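Glutathione S-transferase (Ceriporiopsis subvermispora, PDB 6J3F) binds glutathione and probably transfers it to electrophilic substrates, perhaps cleaving ether bonds as LigE-type etherases do. Local coordinates at residues Gln6-Pro11 against Ile41-Pro46; Ile74-Thr79 against Ala90-Lys95; Asn13-Lys18 against Val218-Gly223. All coordinates share one frame; numbering follows the deposited sequence.

Interaction 1 of 3, residues Gln6-Pro11 against Ile41-Pro46; sequences QFYDIP and IWVEYP. With GSH (glutathione), chain C; EDO (1,2-ethanediol), chain D.
I10 sets CD1 over one face of the Y45 ring, 4.0 Å from its centroid, in a CH-pi contact. O31 of glutathione and O2 of a 1,2-ethanediol lie at the edge of the Y45 ring, and Y45 OH donates to that O2 at 2.5 Å. F147 meets Y45 edge-to-face. The W42 indole has the carbonyl carbon of I10 at its edge. The P11 and W42 side chains run antiparallel, with P11 CB 3.6 Å from W42 CE3. D9 lies alongside W42, its carboxylate turned 24° from the ring plane. T24, R28 and I10 N hold that carboxylate.

Strands 5-9 and 38-42 run parallel and are joined through helix 22-34, the beta-alpha-beta crossover of the thioredoxin-like domain. I41 N bonds F7 O at 2.9 Å, and D9 N bonds I41 O at 3.3 Å. V43 N then meets D9 O at 2.8 Å. Y8 and I41 project from one sheet face, D9 and W42 from the other. With CG1 anti to the carbonyl carbon (chi1 -49°) and the chain extended beyond it, I10 CD1 comes within 3.8 Å of glutathione CB2. A water donates to both P11 O and E44 OE1; S143 OG also bonds E44 OE1.

Interaction 2 of 3, residues Ile74-Thr79 against Ala90-Lys95; sequences IHDPST and ARYLDK. With EDO (1,2-ethanediol), chain F.
Y92 reaches from helix 86-96 to I74, D76 and T79. With CG anti to the backbone N (chi1 166°), the ring stands out from the helix beyond CB, and its far end comes up to strand 73-76 and the turn after it. CD2 is the first ring atom to touch: it lies 3.9 Å from I74 CD1. The same I74 methyl also meets L93 CD2, so it sits against two helix side chains. Further along the same ring side, Y92 CE2 is 3.5 Å from D76 OD2. At the tip, Y92 OH donates to D76 OD2 over a very short 2.5 Å. It also accepts from T79 OG1 at 2.9 Å. D76 OD2 lies in the ring plane at its edge, while the D76 carboxylate plane is turned 85° from the ring. A phenylalanine here would probably leave D76 OD2 and T79 OG1 each without this partner.

The setting is the C-terminal half of the thioredoxin-like domain, where the hairpin of strands 73-76 and 81-84 leads into helix 86-96. Y97 OH is a second partner of D76 OD2, and T79 OG1 also bonds K81 N. The Y92 hydroxyl thus serves as donor and acceptor at once, linking a buried carboxylate to a threonine on the exposed turn. Two tyrosine hydroxyls on one oxygen would be expected to stabilise the charged form of D76.

Interaction 3 of 3, residues Asn13-Lys18 against Val218-Gly223; sequences NATPDK and VKRVLG
D17 and R220 form a salt bridge, the carboxylate set at the guanidinium edge with the two planes only 5° apart. R220 NH1 is forked between the two oxygens: it is 2.9 Å from D17 OD1 and 3.0 Å from D17 OD2. Both oxygens use their syn lone pairs here. A third, weak bond runs from R220 NH2 to D17 OD2 at 3.3 Å. The R220 chain is extended from CG to NE, which carries the charged end across to the loop. On the way it passes T15 at about a right angle, with T15 CG2 3.6 Å from R220 CG.

Next to this, A14 CB rests 3.3 Å from R220 O. A14 CB also lies 4.2 Å from V221 CG2.

Further bonds position the two charged groups. T15 to K18 form a type I beta turn. Within it T15 OG1 lies close to D17 OD1, though that bond is modelled so short that its detail is doubtful. A19 N also bonds D17 OD1, which probably limits rotation of the carboxylate. On the helix side, R220 NH2 has a second acid partner in E251, near the C-terminus.

The contact lies at the surface. It ties the loop between strand 5-9 and helix 22-34, in the thioredoxin-like domain, to the last turn of helix 206-222 in the helical C-terminal domain. These are the two domains of the glutathione S-transferase fold. Q138 bonds the backbone N of A14. V221 packs on W20 of the loop and on A134 and T135 of helix 109-136.

In the fold
Interactions 1 and 2 share the four-stranded sheet, since strands 5-9 and 73-76 are neighbours in it. Their centres are 18 Å apart, but they touch: Q6 O lies 2.9 Å from H75 N, a probable hydrogen bond, and F7 packs on I74. Interaction 3 meets interaction 1 on the W42 side. W42 CZ2 is 3.6 Å from D17 O, and K18 makes a cation-pi contact with W42. Interactions 2 and 3 do not touch; their nearest atoms are about 16 Å apart. Glutathione lies against interaction 1, close to L71 and R151. The side chain of I74 is about 10 Å from the bound glutathione. The side chain of V221 is about 10 Å from the bound glutathione too.

Interaction 1 of 3, residues Gln6-Pro11 against Ile41-Pro46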
loop_
_atom_site.group_PDB
_atom_site.type_symbol
_atom_site.label_atom_id
_atom_site.label_comp_id
_atom_site.label_asym_id
_atom_site.label_seq_id
_atom_site.Cartn_x
_atom_site.Cartn_y
_atom_site.Cartn_z
ATOM N N GLN A 6 -10.020 28.216 8.323
ATOM C CA GLN A 6 -9.050 28.196 9.407
ATOM C C GLN A 6 -8.355 26.843 9.431
ATOM O O GLN A 6 -9.006 25.796 9.540
ATOM C CB GLN A 6 -9.714 28.507 10.744
ATOM C CG GLN A 6 -10.169 29.939 10.783
ATOM C CD GLN A 6 -11.527 30.055 11.376
ATOM O OE1 GLN A 6 -11.773 29.535 12.471
ATOM N NE2 GLN A 6 -12.440 30.722 10.659
ATOM N N PHE A 7 -7.034 26.885 9.333
ATOM C CA PHE A 7 -6.182 25.717 9.208
ATOM C C PHE A 7 -5.351 25.607 10.480
ATOM O O PHE A 7 -4.560 26.505 10.787
ATOM C CB PHE A 7 -5.311 25.862 7.959
ATOM C CG PHE A 7 -4.207 24.866 7.856
ATOM C CD1 PHE A 7 -4.471 23.506 7.910
ATOM C CD2 PHE A 7 -2.901 25.288 7.658
ATOM C CE1 PHE A 7 -3.450 22.583 7.797
ATOM C CE2 PHE A 7 -1.871 24.376 7.544
ATOM C CZ PHE A 7 -2.141 23.019 7.616
ATOM N N TYR A 8 -5.536 24.514 11.216
ATOM C CA TYR A 8 -4.902 24.322 12.517
ATOM C C TYR A 8 -3.603 23.544 12.337
ATOM O O TYR A 8 -3.616 22.433 11.789
ATOM C CB TYR A 8 -5.861 23.599 13.463
ATOM C CG TYR A 8 -7.113 24.412 13.728
ATOM C CD1 TYR A 8 -8.093 24.574 12.751
ATOM C CD2 TYR A 8 -7.310 25.040 14.950
ATOM C CE1 TYR A 8 -9.240 25.345 12.994
ATOM C CE2 TYR A 8 -8.455 25.778 15.208
ATOM C CZ TYR A 8 -9.398 25.958 14.225
ATOM O OH TYR A 8 -10.517 26.717 14.497
ATOM N N ASP A 9 -2.490 24.132 12.793
ATOM C CA ASP A 9 -1.135 23.630 12.576
ATOM C C ASP A 9 -0.411 23.625 13.917
ATOM O O ASP A 9 -0.880 24.214 14.898
ATOM C CB ASP A 9 -0.371 24.498 11.544
ATOM C CG ASP A 9 0.740 23.732 10.778
ATOM O OD1 ASP A 9 1.263 22.715 11.270
ATOM O OD2 ASP A 9 1.126 24.175 9.672
ATOM N N ILE A 10 0.736 22.953 13.957
ATOM C CA ILE A 10 1.601 22.870 15.129
ATOM C C ILE A 10 2.863 23.681 14.847
ATOM O O ILE A 10 3.601 23.363 13.905
ATOM C CB ILE A 10 1.961 21.416 15.467
ATOM C CG1 ILE A 10 0.714 20.541 15.504
ATOM C CG2 ILE A 10 2.725 21.357 16.765
ATOM C CD1 ILE A 10 0.997 19.087 15.817
ATOM N N PRO A 11 3.172 24.701 15.639
ATOM C CA PRO A 11 4.387 25.485 15.400
ATOM C C PRO A 11 5.639 24.775 15.890
ATOM O O PRO A 11 5.621 24.030 16.877
ATOM C CB PRO A 11 4.140 26.748 16.225
ATOM C CG PRO A 11 3.419 26.195 17.424
ATOM C CD PRO A 11 2.463 25.158 16.845
ATOM N N ILE A 41 -3.739 28.870 12.310
ATOM C CA ILE A 41 -3.727 29.183 13.733
ATOM C C ILE A 41 -2.983 28.072 14.470
ATOM O O ILE A 41 -3.307 26.888 14.319
ATOM C CB ILE A 41 -5.145 29.434 14.297
ATOM C CG1 ILE A 41 -5.897 28.192 14.684
ATOM C CG2 ILE A 41 -6.060 30.149 13.282
ATOM C CD1 ILE A 41 -7.275 28.606 15.056
ATOM N N TRP A 42 -1.967 28.462 15.240
ATOM C CA TRP A 42 -0.967 27.546 15.775
ATOM C C TRP A 42 -1.398 26.969 17.116
ATOM O O TRP A 42 -1.809 27.706 18.013
ATOM C CB TRP A 42 0.372 28.263 15.929
ATOM C CG TRP A 42 0.847 28.881 14.661
ATOM C CD1 TRP A 42 0.724 30.187 14.297
ATOM C CD2 TRP A 42 1.522 28.221 13.575
ATOM N NE1 TRP A 42 1.277 30.385 13.051
ATOM C CE2 TRP A 42 1.773 29.195 12.586
ATOM C CE3 TRP A 42 1.936 26.905 13.344
ATOM C CZ2 TRP A 42 2.427 28.894 11.384
ATOM C CZ3 TRP A 42 2.586 26.608 12.141
ATOM C CH2 TRP A 42 2.823 27.600 11.183
ATOM N N VAL A 43 -1.265 25.654 17.256
ATOM C CA VAL A 43 -1.653 24.927 18.458
ATOM C C VAL A 43 -0.484 24.049 18.888
ATOM O O VAL A 43 0.060 23.291 18.072
ATOM C CB VAL A 43 -2.893 24.050 18.213
ATOM C CG1 VAL A 43 -3.363 23.444 19.504
ATOM C CG2 VAL A 43 -3.992 24.832 17.497
ATOM N N GLU A 44 -0.104 24.145 20.162
ATOM C CA GLU A 44 0.882 23.235 20.722
ATOM C C GLU A 44 0.256 21.858 20.899
ATOM O O GLU A 44 -0.964 21.728 21.054
ATOM C CB GLU A 44 1.403 23.760 22.071
ATOM C CG GLU A 44 1.886 25.215 22.055
ATOM C CD GLU A 44 3.277 25.391 21.442
ATOM O OE1 GLU A 44 4.003 24.383 21.284
ATOM O OE2 GLU A 44 3.650 26.542 21.122
ATOM N N TYR A 45 1.101 20.826 20.866
ATOM C CA TYR A 45 0.674 19.442 21.032
ATOM C C TYR A 45 -0.289 19.275 22.201
ATOM O O TYR A 45 -1.419 18.819 21.985
ATOM C CB TYR A 45 1.870 18.505 21.216
ATOM C CG TYR A 45 2.419 17.874 19.944
ATOM C CD1 TYR A 45 3.358 18.536 19.166
ATOM C CD2 TYR A 45 2.025 16.600 19.549
ATOM C CE1 TYR A 45 3.872 17.958 18.011
ATOM C CE2 TYR A 45 2.536 16.004 18.395
ATOM C CZ TYR A 45 3.457 16.689 17.631
ATOM O OH TYR A 45 3.979 16.115 16.497
ATOM N N PRO A 46 0.075 19.646 23.436
ATOM C CA PRO A 46 -0.819 19.344 24.564
ATOM C C PRO A 46 -2.200 19.996 24.461
ATOM O O PRO A 46 -3.107 19.584 25.192
ATOM C CB PRO A 46 -0.042 19.879 25.770
ATOM C CG PRO A 46 0.767 20.998 25.198
ATOM C CD PRO A 46 1.203 20.503 23.871
HETATM N N1 GSH C . -3.845 10.431 9.738
HETATM C CA1 GSH C . -3.616 11.784 10.205
HETATM C C1 GSH C . -3.525 12.731 9.031
HETATM O O11 GSH C . -3.998 13.892 9.144
HETATM O O12 GSH C . -2.994 12.325 7.969
HETATM C CB1 GSH C . -2.362 11.818 11.077
HETATM C CG1 GSH C . -2.199 13.197 11.699
HETATM C CD1 GSH C . -1.175 13.227 12.815
HETATM O OE1 GSH C . -0.768 12.192 13.322
HETATM N N2 GSH C . -0.783 14.442 13.183
HETATM C CA2 GSH C . 0.109 14.677 14.305
HETATM C C2 GSH C . -0.623 15.011 15.580
HETATM O O2 GSH C . -1.403 15.948 15.612
HETATM C CB2 GSH C . 1.071 15.811 13.959
HETATM S SG2 GSH C . 2.298 15.313 12.720
HETATM N N3 GSH C . -0.384 14.251 16.650
HETATM C CA3 GSH C . -1.011 14.513 17.934
HETATM C C3 GSH C . -0.356 13.794 19.100
HETATM O O31 GSH C . 0.650 13.068 18.893
HETATM O O32 GSH C . -0.847 13.956 20.244
HETATM C C1 EDO D . 5.170 12.658 13.594
HETATM O O1 EDO D . 5.118 11.374 12.966
HETATM C C2 EDO D . 3.941 12.785 14.476
HETATM O O2 EDO D . 3.796 14.144 14.909
HETATM O O HOH W 1 5.745 23.608 19.417
#

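Interaction 2 of 3, residues Ile74-Thr79 against Ala90-Lys95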
loop_
_atom_site.group_PDB
_atom_site.type_symbol
_atom_site.label_atom_id
_atom_site.label_comp_id
_atom_site.label_asym_id
_atom_site.label_seq_id
_atom_site.Cartn_x
_atom_site.Cartn_y
_atom_site.Cartn_z
ATOM N N ILE A 74 -9.251 21.539 9.488
ATOM C CA ILE A 74 -9.728 22.807 8.957
ATOM C C ILE A 74 -11.162 23.016 9.403
ATOM O O ILE A 74 -11.926 22.060 9.571
ATOM C CB ILE A 74 -9.626 22.907 7.415
ATOM C CG1 ILE A 74 -10.519 21.868 6.742
ATOM C CG2 ILE A 74 -8.168 22.826 6.970
ATOM C CD1 ILE A 74 -10.921 22.232 5.342
ATOM N N HIS A 75 -11.516 24.287 9.605
ATOM C CA HIS A 75 -12.901 24.719 9.754
ATOM C C HIS A 75 -13.230 25.676 8.622
ATOM O O HIS A 75 -12.492 26.638 8.387
ATOM C CB HIS A 75 -13.169 25.411 11.096
ATOM C CG HIS A 75 -14.571 25.928 11.224
ATOM N ND1 HIS A 75 -15.646 25.106 11.498
ATOM C CD2 HIS A 75 -15.080 27.176 11.084
ATOM C CE1 HIS A 75 -16.754 25.825 11.528
ATOM N NE2 HIS A 75 -16.437 27.085 11.286
ATOM N N ASP A 76 -14.351 25.418 7.947
ATOM C CA ASP A 76 -14.816 26.171 6.783
ATOM C C ASP A 76 -16.007 27.046 7.169
ATOM O O ASP A 76 -17.155 26.578 7.126
ATOM C CB ASP A 76 -15.201 25.200 5.667
ATOM C CG ASP A 76 -15.260 25.858 4.307
ATOM O OD1 ASP A 76 -15.306 27.105 4.242
ATOM O OD2 ASP A 76 -15.263 25.115 3.304
ATOM N N PRO A 77 -15.800 28.318 7.553
ATOM C CA PRO A 77 -16.953 29.142 7.960
ATOM C C PRO A 77 -17.989 29.263 6.867
ATOM O O PRO A 77 -19.183 29.377 7.164
ATOM C CB PRO A 77 -16.322 30.501 8.306
ATOM C CG PRO A 77 -15.040 30.528 7.550
ATOM C CD PRO A 77 -14.551 29.103 7.528
ATOM N N SER A 78 -17.555 29.192 5.605
ATOM C CA SER A 78 -18.474 29.201 4.478
ATOM C C SER A 78 -19.512 28.084 4.578
ATOM O O SER A 78 -20.673 28.271 4.192
ATOM C CB SER A 78 -17.679 29.092 3.182
ATOM O OG SER A 78 -18.171 28.050 2.362
ATOM N N THR A 79 -19.130 26.918 5.094
ATOM C CA THR A 79 -20.065 25.806 5.208
ATOM C C THR A 79 -20.371 25.385 6.631
ATOM O O THR A 79 -21.270 24.564 6.821
ATOM C CB THR A 79 -19.538 24.570 4.467
ATOM O OG1 THR A 79 -18.619 23.855 5.314
ATOM C CG2 THR A 79 -18.832 24.988 3.192
ATOM N N ALA A 90 -8.453 16.773 2.001
ATOM C CA ALA A 90 -8.336 16.825 0.541
ATOM C C ALA A 90 -9.623 16.389 -0.148
ATOM O O ALA A 90 -10.044 17.013 -1.124
ATOM C CB ALA A 90 -7.179 15.954 0.037
ATOM N N ARG A 91 -10.245 15.298 0.314
ATOM C CA ARG A 91 -11.525 14.915 -0.277
ATOM C C ARG A 91 -12.566 16.005 -0.053
ATOM O O ARG A 91 -13.304 16.360 -0.976
ATOM C CB ARG A 91 -12.008 13.575 0.284
ATOM C CG ARG A 91 -11.249 12.357 -0.246
ATOM C CD ARG A 91 -11.763 11.046 0.366
ATOM N NE ARG A 91 -11.088 9.883 -0.205
ATOM C CZ ARG A 91 -9.839 9.507 0.089
ATOM N NH1 ARG A 91 -9.129 10.202 0.963
ATOM N NH2 ARG A 91 -9.294 8.432 -0.488
ATOM N N TYR A 92 -12.618 16.576 1.160
ATOM C CA TYR A 92 -13.592 17.630 1.426
ATOM C C TYR A 92 -13.362 18.838 0.525
ATOM O O TYR A 92 -14.320 19.425 0.016
ATOM C CB TYR A 92 -13.555 18.057 2.891
ATOM C CG TYR A 92 -14.302 19.349 3.113
ATOM C CD1 TYR A 92 -15.686 19.353 3.286
ATOM C CD2 TYR A 92 -13.634 20.575 3.117
ATOM C CE1 TYR A 92 -16.387 20.543 3.465
ATOM C CE2 TYR A 92 -14.326 21.775 3.305
ATOM C CZ TYR A 92 -15.707 21.752 3.472
ATOM O OH TYR A 92 -16.403 22.937 3.647
ATOM N N LEU A 93 -12.099 19.222 0.308
ATOM C CA LEU A 93 -11.828 20.390 -0.528
ATOM C C LEU A 93 -12.170 20.125 -1.993
ATOM O O LEU A 93 -12.649 21.029 -2.692
ATOM C CB LEU A 93 -10.371 20.816 -0.387
ATOM C CG LEU A 93 -10.002 21.313 1.010
ATOM C CD1 LEU A 93 -8.529 21.711 1.085
ATOM C CD2 LEU A 93 -10.919 22.462 1.429
ATOM N N ASP A 94 -11.933 18.896 -2.473
ATOM C CA ASP A 94 -12.294 18.524 -3.844
ATOM C C ASP A 94 -13.792 18.722 -4.106
ATOM O O ASP A 94 -14.179 19.386 -5.073
ATOM C CB ASP A 94 -11.911 17.065 -4.125
ATOM C CG ASP A 94 -10.476 16.897 -4.615
ATOM O OD1 ASP A 94 -9.813 17.902 -4.949
ATOM O OD2 ASP A 94 -10.018 15.732 -4.690
ATOM N N LYS A 95 -14.653 18.121 -3.272
ATOM C CA LYS A 95 -16.086 18.213 -3.523
ATOM C C LYS A 95 -16.620 19.614 -3.251
ATOM O O LYS A 95 -17.541 20.061 -3.937
ATOM C CB LYS A 95 -16.857 17.186 -2.691
ATOM C CG LYS A 95 -16.944 17.522 -1.225
ATOM C CD LYS A 95 -18.029 16.731 -0.484
ATOM C CE LYS A 95 -17.914 16.957 1.045
ATOM N NZ LYS A 95 -18.982 16.291 1.857
HETATM C C1 EDO F . -6.408 8.541 0.456
HETATM O O1 EDO F . -6.971 8.150 1.709
HETATM C C2 EDO F . -5.157 9.410 0.610
HETATM O O2 EDO F . -4.003 8.769 0.024
#

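Interaction 3 of 3, residues Asn13-Lys18 against Val218-Gly223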
loop_
_atom_site.group_PDB
_atom_site.type_symbol
_atom_site.label_atom_id
_atom_site.label_comp_id
_atom_site.label_asym_id
_atom_site.label_seq_id
_atom_site.Cartn_x
_atom_site.Cartn_y
_atom_site.Cartn_z
ATOM N N ASN A 13 10.356 25.267 15.543
ATOM C CA ASN A 13 11.457 26.212 15.424
ATOM C C ASN A 13 12.460 25.855 14.326
ATOM O O ASN A 13 13.471 26.549 14.187
ATOM C CB ASN A 13 12.175 26.341 16.779
ATOM C CG ASN A 13 11.271 26.918 17.874
ATOM O OD1 ASN A 13 10.887 28.081 17.813
ATOM N ND2 ASN A 13 10.946 26.109 18.881
ATOM N N ALA A 14 12.218 24.803 13.540
ATOM C CA ALA A 14 13.207 24.420 12.529
ATOM C C ALA A 14 13.315 25.453 11.410
ATOM O O ALA A 14 14.378 25.593 10.799
ATOM C CB ALA A 14 12.873 23.048 11.944
ATOM N N THR A 15 12.239 26.172 11.126
ATOM C CA THR A 15 12.233 27.202 10.103
ATOM C C THR A 15 11.641 28.475 10.684
ATOM O O THR A 15 10.864 28.426 11.643
ATOM C CB THR A 15 11.402 26.814 8.862
ATOM O OG1 THR A 15 10.042 26.577 9.255
ATOM C CG2 THR A 15 11.977 25.590 8.121
ATOM N N PRO A 16 12.000 29.629 10.119
ATOM C CA PRO A 16 11.314 30.878 10.490
ATOM C C PRO A 16 9.800 30.797 10.426
ATOM O O PRO A 16 9.126 31.264 11.353
ATOM C CB PRO A 16 11.856 31.888 9.468
ATOM C CG PRO A 16 12.983 31.173 8.718
ATOM C CD PRO A 16 13.266 29.889 9.425
ATOM N N ASP A 17 9.240 30.220 9.357
ATOM C CA ASP A 17 7.791 30.282 9.166
ATOM C C ASP A 17 7.015 29.391 10.129
ATOM O O ASP A 17 5.780 29.424 10.109
ATOM C CB ASP A 17 7.419 29.923 7.726
ATOM C CG ASP A 17 7.884 28.525 7.317
ATOM O OD1 ASP A 17 8.204 27.688 8.182
ATOM O OD2 ASP A 17 7.913 28.251 6.109
ATOM N N LYS A 18 7.701 28.589 10.944
ATOM C CA LYS A 18 7.168 27.770 12.027
ATOM C C LYS A 18 6.547 26.464 11.523
ATOM O O LYS A 18 6.210 25.611 12.347
ATOM C CB LYS A 18 6.134 28.518 12.898
ATOM C CG LYS A 18 6.692 29.760 13.582
ATOM C CD LYS A 18 5.598 30.772 13.908
ATOM C CE LYS A 18 4.774 30.349 15.119
ATOM N NZ LYS A 18 4.520 31.483 16.061
ATOM N N VAL A 218 11.403 16.198 6.499
ATOM C CA VAL A 218 12.777 15.756 6.677
ATOM C C VAL A 218 13.739 16.892 6.344
ATOM O O VAL A 218 14.686 17.158 7.092
ATOM C CB VAL A 218 13.029 14.490 5.830
ATOM C CG1 VAL A 218 14.480 14.078 5.902
ATOM C CG2 VAL A 218 12.117 13.338 6.299
ATOM N N LYS A 219 13.489 17.612 5.248
ATOM C CA LYS A 219 14.409 18.674 4.857
ATOM C C LYS A 219 14.437 19.779 5.907
ATOM O O LYS A 219 15.510 20.222 6.326
ATOM C CB LYS A 219 14.029 19.229 3.486
ATOM C CG LYS A 219 14.993 20.277 2.939
ATOM C CD LYS A 219 14.524 20.785 1.571
ATOM C CE LYS A 219 15.419 21.877 1.000
ATOM N NZ LYS A 219 14.920 22.374 -0.314
ATOM N N ARG A 220 13.263 20.204 6.383
ATOM C CA ARG A 220 13.217 21.337 7.311
ATOM C C ARG A 220 13.775 20.982 8.688
ATOM O O ARG A 220 14.476 21.796 9.309
ATOM C CB ARG A 220 11.788 21.847 7.419
ATOM C CG ARG A 220 11.360 22.606 6.186
ATOM C CD ARG A 220 9.882 22.847 6.148
ATOM N NE ARG A 220 9.547 23.752 5.053
ATOM C CZ ARG A 220 9.237 25.033 5.219
ATOM N NH1 ARG A 220 9.190 25.555 6.435
ATOM N NH2 ARG A 220 8.957 25.785 4.169
ATOM N N VAL A 221 13.505 19.772 9.169
ATOM C CA VAL A 221 13.845 19.423 10.547
ATOM C C VAL A 221 15.259 18.870 10.671
ATOM O O VAL A 221 15.963 19.174 11.641
ATOM C CB VAL A 221 12.805 18.441 11.100
ATOM C CG1 VAL A 221 13.266 17.876 12.427
ATOM C CG2 VAL A 221 11.482 19.149 11.258
ATOM N N LEU A 222 15.709 18.038 9.728
ATOM C CA LEU A 222 17.137 17.731 9.691
ATOM C C LEU A 222 17.945 18.934 9.220
ATOM O O LEU A 222 19.095 19.103 9.634
ATOM C CB LEU A 222 17.418 16.516 8.803
ATOM C CG LEU A 222 16.837 15.211 9.346
ATOM C CD1 LEU A 222 17.410 14.003 8.662
ATOM C CD2 LEU A 222 17.047 15.118 10.842
ATOM N N GLY A 223 17.364 19.786 8.375
ATOM C CA GLY A 223 18.035 20.981 7.921
ATOM C C GLY A 223 18.524 20.859 6.489
ATOM O O GLY A 223 19.054 19.826 6.069
#